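Local atomic coordinates of cellulase (Bacillus sp. BG-CS10, PDB entry 5E09), a protein that hydrolyses the internal beta-1,4-glucosidic bonds of cellulose through a family 5 catalytic barrel and probably binds the polysaccharide with a family 46 carbohydrate-binding module. Residues N162-L167 and P193-A198; T199-L204 and F253-N258. One frame throughout, in Å; residues are numbered along the deposited sequence.

Contact 1 (N162-L167 and P193-A198); sequences NHHAFL and PTLETA
Leu167 and Leu195 carry the apolar part of this buried contact. Leu167 CG is anti to the backbone N (chi1 179°), on the side facing the loop; its CD2 methyl lies 4.0 Å from Leu195 CB. The CD2 methyl of Leu195 meets the helix nearer its N-terminal end: it is 3.9 Å from His164 CE1, their side chains crossing at about a right angle, and 4.2 Å from His163 CB.

A second group of contacts sets the same Leu167 methyl against main chain, with CD2 3.4 Å from Leu195 N and 3.6 Å from Pro193 O. No hydrogen bond joins the two segments, so van der Waals packing holds them together.

Hydrogen bonds are made within the loop and to outside partners. Thr194 OG1 donates to Ala198 O (2.6 Å), in the carbonyl plane and on a lone pair, and Thr197 N bonds to Thr194 O (2.9 Å), folding 194-198 into a compact turn. His163 NE2 is hydrogen-bonded to Thr153 O, outside the contact.

Helix 161-181 connects the adjacent parallel strands 142-145 and 190-193, a beta-alpha-beta crossover of the (beta/alpha)8 barrel, and here its first turns pack on the loop leaving the second strand.

Contact 2 (T199-L204 and F253-N258); sequences TSQDLL and FNRVHN
Arg255 reaches across from helix 243-261 to Thr199, just ahead of helix 201-214. Its NE donates to Thr199 O in a nearly straight bond (169° at the hydrogen); the 2.5 Å between them is short, and its exact value is doubtful at this resolution. The acceptor lies in the guanidinium plane, whereas the donor is tilted 31° from the carbonyl plane. A weak second bond runs from NH2 to Thr199 OG1 (3.3 Å, 140°), so NE supplies the main bond.

Arg255 CG lies between the backbone N and the carbonyl carbon, the chain is extended from CG to NE, and this aliphatic part is packed as well. Leu204 CD1 comes 3.8 Å from Arg255 CG, the two side chains crossing at about a right angle, and lies 4.4 Å from Val256 CG2. Thr199 CG2 also lies 4.3 Å from Val256 CG2. Gln201, bent at chi2, slides past Arg255 in the opposite direction, its amide plane steeply turned against the guanidinium, and its OE1 comes 3.4 Å from Arg255 CB.

Further out, Gln201 NE2 bonds to Asn205 OD1 and to Thr259 OG1, and the same threonine hydroxyl bonds to Arg255 O, which ties the glutamine amide to the arginine's own helix. An alanine at Arg255 would probably leave Thr199 O and OG1 without these donors and open a gap beside Leu204 CD1.

Both acceptors on Thr199 are neutral, so across this contact the guanidinium is held by charge-dipole hydrogen bonding, not a salt bridge; the cation is likely to polarise the Thr199 carbonyl just before helix 201-214.

Overall arrangement
From the N terminus, helix 161-181 leads into strand 190-193, and contact 1 closes the 25-residue loop between its segments. Thr199 follows Ala198 directly, so contact 2 opens there and closes a loop of 48 intervening residues on helix 243-261. The two loops stand in series, neither nested nor crossing. With centres 14 Å apart they nevertheless touch: Leu203 CD2 is 3.6 Å from His164 CE1, and Leu203 CD1 is 3.7 Å from Ala198 CB. The connection between strand 190-193 and helix 201-214 is packed against helix 161-181 through contact 1, so the two contacts tie together helices 161-181, 201-214 and 243-261, which follow strands 142-145, 190-193 and 219-225 of the barrel.

Contact 1 (N162-L167 and P193-A198)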
loop_
_atom_site.group_PDB
_atom_site.type_symbol
_atom_site.label_atom_id
_atom_site.label_comp_id
_atom_site.label_asym_id
_atom_site.label_seq_id
_atom_site.Cartn_x
_atom_site.Cartn_y
_atom_site.Cartn_z
ATOM N N ASN A 162 19.230 -3.718 23.295
ATOM C CA ASN A 162 18.444 -4.738 23.974
ATOM C C ASN A 162 17.236 -5.130 23.131
ATOM O O ASN A 162 16.707 -6.231 23.279
ATOM C CB ASN A 162 18.002 -4.276 25.372
ATOM C CG ASN A 162 17.398 -2.881 25.379
ATOM O OD1 ASN A 162 17.231 -2.251 24.334
ATOM N ND2 ASN A 162 17.048 -2.402 26.565
ATOM N N HIS A 163 16.811 -4.234 22.242
ATOM C CA HIS A 163 15.764 -4.560 21.283
ATOM C C HIS A 163 16.217 -5.703 20.379
ATOM O O HIS A 163 15.519 -6.709 20.245
ATOM C CB HIS A 163 15.388 -3.337 20.444
ATOM C CG HIS A 163 14.624 -2.297 21.201
ATOM N ND1 HIS A 163 14.088 -1.181 20.592
ATOM C CD2 HIS A 163 14.305 -2.202 22.512
ATOM C CE1 HIS A 163 13.469 -0.445 21.499
ATOM N NE2 HIS A 163 13.587 -1.040 22.672
ATOM N N HIS A 164 17.390 -5.541 19.768
ATOM C CA HIS A 164 17.965 -6.576 18.909
ATOM C C HIS A 164 18.061 -7.893 19.655
ATOM O O HIS A 164 17.731 -8.959 19.113
ATOM C CB HIS A 164 19.349 -6.168 18.405
ATOM C CG HIS A 164 19.362 -4.873 17.655
ATOM N ND1 HIS A 164 18.549 -4.634 16.574
ATOM C CD2 HIS A 164 20.118 -3.759 17.819
ATOM C CE1 HIS A 164 18.789 -3.418 16.104
ATOM N NE2 HIS A 164 19.735 -2.871 16.843
ATOM N N ALA A 165 18.504 -7.817 20.908
ATOM C CA ALA A 165 18.590 -9.027 21.721
ATOM C C ALA A 165 17.212 -9.674 21.900
ATOM O O ALA A 165 17.069 -10.897 21.772
ATOM C CB ALA A 165 19.210 -8.719 23.062
ATOM N N PHE A 166 16.203 -8.854 22.182
ATOM C CA PHE A 166 14.835 -9.344 22.367
ATOM C C PHE A 166 14.302 -10.047 21.122
ATOM O O PHE A 166 13.696 -11.119 21.213
ATOM C CB PHE A 166 13.888 -8.199 22.739
ATOM C CG PHE A 166 14.151 -7.597 24.089
ATOM C CD1 PHE A 166 14.783 -8.330 25.083
ATOM C CD2 PHE A 166 13.759 -6.293 24.367
ATOM C CE1 PHE A 166 15.025 -7.773 26.326
ATOM C CE2 PHE A 166 14.000 -5.729 25.607
ATOM C CZ PHE A 166 14.632 -6.470 26.590
ATOM N N LEU A 167 14.516 -9.435 19.959
ATOM C CA LEU A 167 14.030 -10.020 18.719
ATOM C C LEU A 167 14.746 -11.334 18.461
ATOM O O LEU A 167 14.119 -12.310 18.048
ATOM C CB LEU A 167 14.215 -9.067 17.539
ATOM C CG LEU A 167 13.747 -9.627 16.192
ATOM C CD1 LEU A 167 12.336 -10.205 16.288
ATOM C CD2 LEU A 167 13.812 -8.568 15.115
ATOM N N PRO A 193 11.405 -12.023 10.757
ATOM C CA PRO A 193 11.404 -10.590 10.461
ATOM C C PRO A 193 12.649 -9.847 10.944
ATOM O O PRO A 193 13.250 -10.225 11.953
ATOM C CB PRO A 193 10.172 -10.096 11.214
ATOM C CG PRO A 193 10.115 -10.999 12.420
ATOM C CD PRO A 193 10.656 -12.334 11.987
ATOM N N THR A 194 13.028 -8.802 10.215
ATOM C CA THR A 194 13.914 -7.791 10.757
ATOM C C THR A 194 13.127 -7.028 11.814
ATOM O O THR A 194 11.901 -7.142 11.880
ATOM C CB THR A 194 14.423 -6.808 9.682
ATOM O OG1 THR A 194 13.305 -6.235 8.991
ATOM C CG2 THR A 194 15.324 -7.513 8.674
ATOM N N LEU A 195 13.828 -6.261 12.641
ATOM C CA LEU A 195 13.186 -5.375 13.602
ATOM C C LEU A 195 12.273 -4.388 12.880
ATOM O O LEU A 195 12.712 -3.696 11.958
ATOM C CB LEU A 195 14.244 -4.629 14.423
ATOM C CG LEU A 195 13.743 -3.867 15.651
ATOM C CD1 LEU A 195 13.107 -4.821 16.656
ATOM C CD2 LEU A 195 14.883 -3.098 16.288
ATOM N N GLU A 196 11.003 -4.348 13.293
ATOM C CA GLU A 196 9.976 -3.492 12.683
ATOM C C GLU A 196 9.725 -3.832 11.212
ATOM O O GLU A 196 9.163 -3.021 10.470
ATOM C CB GLU A 196 10.362 -2.013 12.807
ATOM C CG GLU A 196 10.207 -1.435 14.195
ATOM C CD GLU A 196 10.830 -0.055 14.325
ATOM O OE1 GLU A 196 11.474 0.402 13.357
ATOM O OE2 GLU A 196 10.678 0.571 15.399
ATOM N N THR A 197 10.137 -5.035 10.809
ATOM C CA THR A 197 10.216 -5.441 9.401
ATOM C C THR A 197 10.768 -4.337 8.505
ATOM O O THR A 197 10.316 -4.171 7.379
ATOM C CB THR A 197 8.842 -5.888 8.837
ATOM O OG1 THR A 197 7.910 -4.800 8.895
ATOM C CG2 THR A 197 8.296 -7.081 9.616
ATOM N N ALA A 198 11.744 -3.585 9.012
ATOM C CA ALA A 198 12.337 -2.480 8.262
ATOM C C ALA A 198 13.596 -2.932 7.521
ATOM O O ALA A 198 14.042 -4.064 7.678
ATOM C CB ALA A 198 12.652 -1.322 9.191
#

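Contact 2 (T199-L204 and F253-N258)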
loop_
_atom_site.group_PDB
_atom_site.type_symbol
_atom_site.label_atom_id
_atom_site.label_comp_id
_atom_site.label_asym_id
_atom_site.label_seq_id
_atom_site.Cartn_x
_atom_site.Cartn_y
_atom_site.Cartn_z
ATOM N N THR A 199 14.182 -2.041 6.728
ATOM C CA THR A 199 15.212 -2.459 5.784
ATOM C C THR A 199 16.562 -1.764 5.944
ATOM O O THR A 199 17.385 -1.801 5.031
ATOM C CB THR A 199 14.730 -2.245 4.332
ATOM O OG1 THR A 199 14.532 -0.845 4.087
ATOM C CG2 THR A 199 13.425 -2.991 4.093
ATOM N N SER A 200 16.798 -1.145 7.097
ATOM C CA SER A 200 18.107 -0.567 7.390
ATOM C C SER A 200 19.186 -1.644 7.350
ATOM O O SER A 200 18.948 -2.786 7.753
ATOM C CB SER A 200 18.102 0.119 8.755
ATOM O OG SER A 200 17.098 1.116 8.810
ATOM N N GLN A 201 20.368 -1.282 6.866
ATOM C CA GLN A 201 21.453 -2.250 6.733
ATOM C C GLN A 201 21.758 -2.961 8.054
ATOM O O GLN A 201 22.051 -4.153 8.061
ATOM C CB GLN A 201 22.716 -1.570 6.199
ATOM C CG GLN A 201 23.832 -2.534 5.828
ATOM C CD GLN A 201 23.369 -3.636 4.890
ATOM O OE1 GLN A 201 22.940 -3.374 3.766
ATOM N NE2 GLN A 201 23.449 -4.878 5.353
ATOM N N ASP A 202 21.665 -2.245 9.172
ATOM C CA ASP A 202 21.981 -2.852 10.460
ATOM C C ASP A 202 20.949 -3.905 10.864
ATOM O O ASP A 202 21.304 -4.988 11.352
ATOM C CB ASP A 202 22.093 -1.791 11.553
ATOM C CG ASP A 202 22.480 -2.386 12.896
ATOM O OD1 ASP A 202 23.593 -2.954 13.001
ATOM O OD2 ASP A 202 21.672 -2.290 13.846
ATOM N N LEU A 203 19.675 -3.588 10.659
ATOM C CA LEU A 203 18.607 -4.540 10.924
ATOM C C LEU A 203 18.749 -5.776 10.032
ATOM O O LEU A 203 18.634 -6.921 10.495
ATOM C CB LEU A 203 17.249 -3.871 10.716
ATOM C CG LEU A 203 17.078 -2.543 11.461
ATOM C CD1 LEU A 203 15.716 -1.937 11.191
ATOM C CD2 LEU A 203 17.286 -2.722 12.958
ATOM N N LEU A 204 19.024 -5.540 8.754
ATOM C CA LEU A 204 19.258 -6.633 7.815
ATOM C C LEU A 204 20.386 -7.531 8.311
ATOM O O LEU A 204 20.247 -8.758 8.349
ATOM C CB LEU A 204 19.583 -6.095 6.420
ATOM C CG LEU A 204 18.479 -5.293 5.728
ATOM C CD1 LEU A 204 18.961 -4.775 4.379
ATOM C CD2 LEU A 204 17.207 -6.124 5.575
ATOM N N PHE A 253 15.873 -2.222 -2.031
ATOM C CA PHE A 253 15.903 -3.626 -2.399
ATOM C C PHE A 253 17.263 -4.059 -2.940
ATOM O O PHE A 253 17.556 -5.249 -2.996
ATOM C CB PHE A 253 14.755 -3.919 -3.354
ATOM C CG PHE A 253 13.417 -3.881 -2.664
ATOM C CD1 PHE A 253 13.035 -4.917 -1.828
ATOM C CD2 PHE A 253 12.586 -2.782 -2.783
ATOM C CE1 PHE A 253 11.827 -4.884 -1.157
ATOM C CE2 PHE A 253 11.371 -2.737 -2.118
ATOM C CZ PHE A 253 10.988 -3.792 -1.301
ATOM N N ASN A 254 18.116 -3.099 -3.273
ATOM C CA ASN A 254 19.515 -3.425 -3.522
ATOM C C ASN A 254 20.159 -3.980 -2.267
ATOM O O ASN A 254 20.807 -5.024 -2.313
ATOM C CB ASN A 254 20.309 -2.211 -4.008
ATOM C CG ASN A 254 20.248 -2.040 -5.512
ATOM O OD1 ASN A 254 19.806 -2.935 -6.234
ATOM N ND2 ASN A 254 20.695 -0.886 -5.993
ATOM N N ARG A 255 19.989 -3.306 -1.133
ATOM C CA ARG A 255 20.643 -3.844 0.051
ATOM C C ARG A 255 19.928 -5.099 0.568
ATOM O O ARG A 255 20.580 -5.995 1.126
ATOM C CB ARG A 255 20.771 -2.786 1.152
ATOM C CG ARG A 255 19.498 -2.171 1.635
ATOM C CD ARG A 255 19.776 -1.226 2.791
ATOM N NE ARG A 255 18.557 -0.545 3.202
ATOM C CZ ARG A 255 18.132 0.595 2.674
ATOM N NH1 ARG A 255 18.841 1.190 1.725
ATOM N NH2 ARG A 255 17.002 1.143 3.101
ATOM N N VAL A 256 18.613 -5.194 0.362
ATOM C CA VAL A 256 17.938 -6.452 0.701
ATOM C C VAL A 256 18.518 -7.606 -0.127
ATOM O O VAL A 256 18.761 -8.700 0.382
ATOM C CB VAL A 256 16.410 -6.380 0.474
ATOM C CG1 VAL A 256 15.786 -7.770 0.572
ATOM C CG2 VAL A 256 15.767 -5.437 1.471
ATOM N N HIS A 257 18.754 -7.348 -1.406
ATOM C CA HIS A 257 19.291 -8.368 -2.297
ATOM C C HIS A 257 20.723 -8.760 -1.919
ATOM O O HIS A 257 21.052 -9.946 -1.848
ATOM C CB HIS A 257 19.245 -7.881 -3.743
ATOM C CG HIS A 257 19.838 -8.844 -4.722
ATOM N ND1 HIS A 257 19.117 -9.878 -5.279
ATOM C CD2 HIS A 257 21.085 -8.932 -5.242
ATOM C CE1 HIS A 257 19.892 -10.560 -6.103
ATOM N NE2 HIS A 257 21.092 -10.005 -6.097
ATOM N N ASN A 258 21.567 -7.762 -1.673
ATOM C CA ASN A 258 22.959 -8.020 -1.308
ATOM C C ASN A 258 23.084 -8.808 -0.012
ATOM O O ASN A 258 23.903 -9.725 0.092
ATOM C CB ASN A 258 23.738 -6.712 -1.176
ATOM C CG ASN A 258 23.746 -5.912 -2.458
ATOM O OD1 ASN A 258 23.613 -6.466 -3.554
ATOM N ND2 ASN A 258 23.901 -4.597 -2.331
#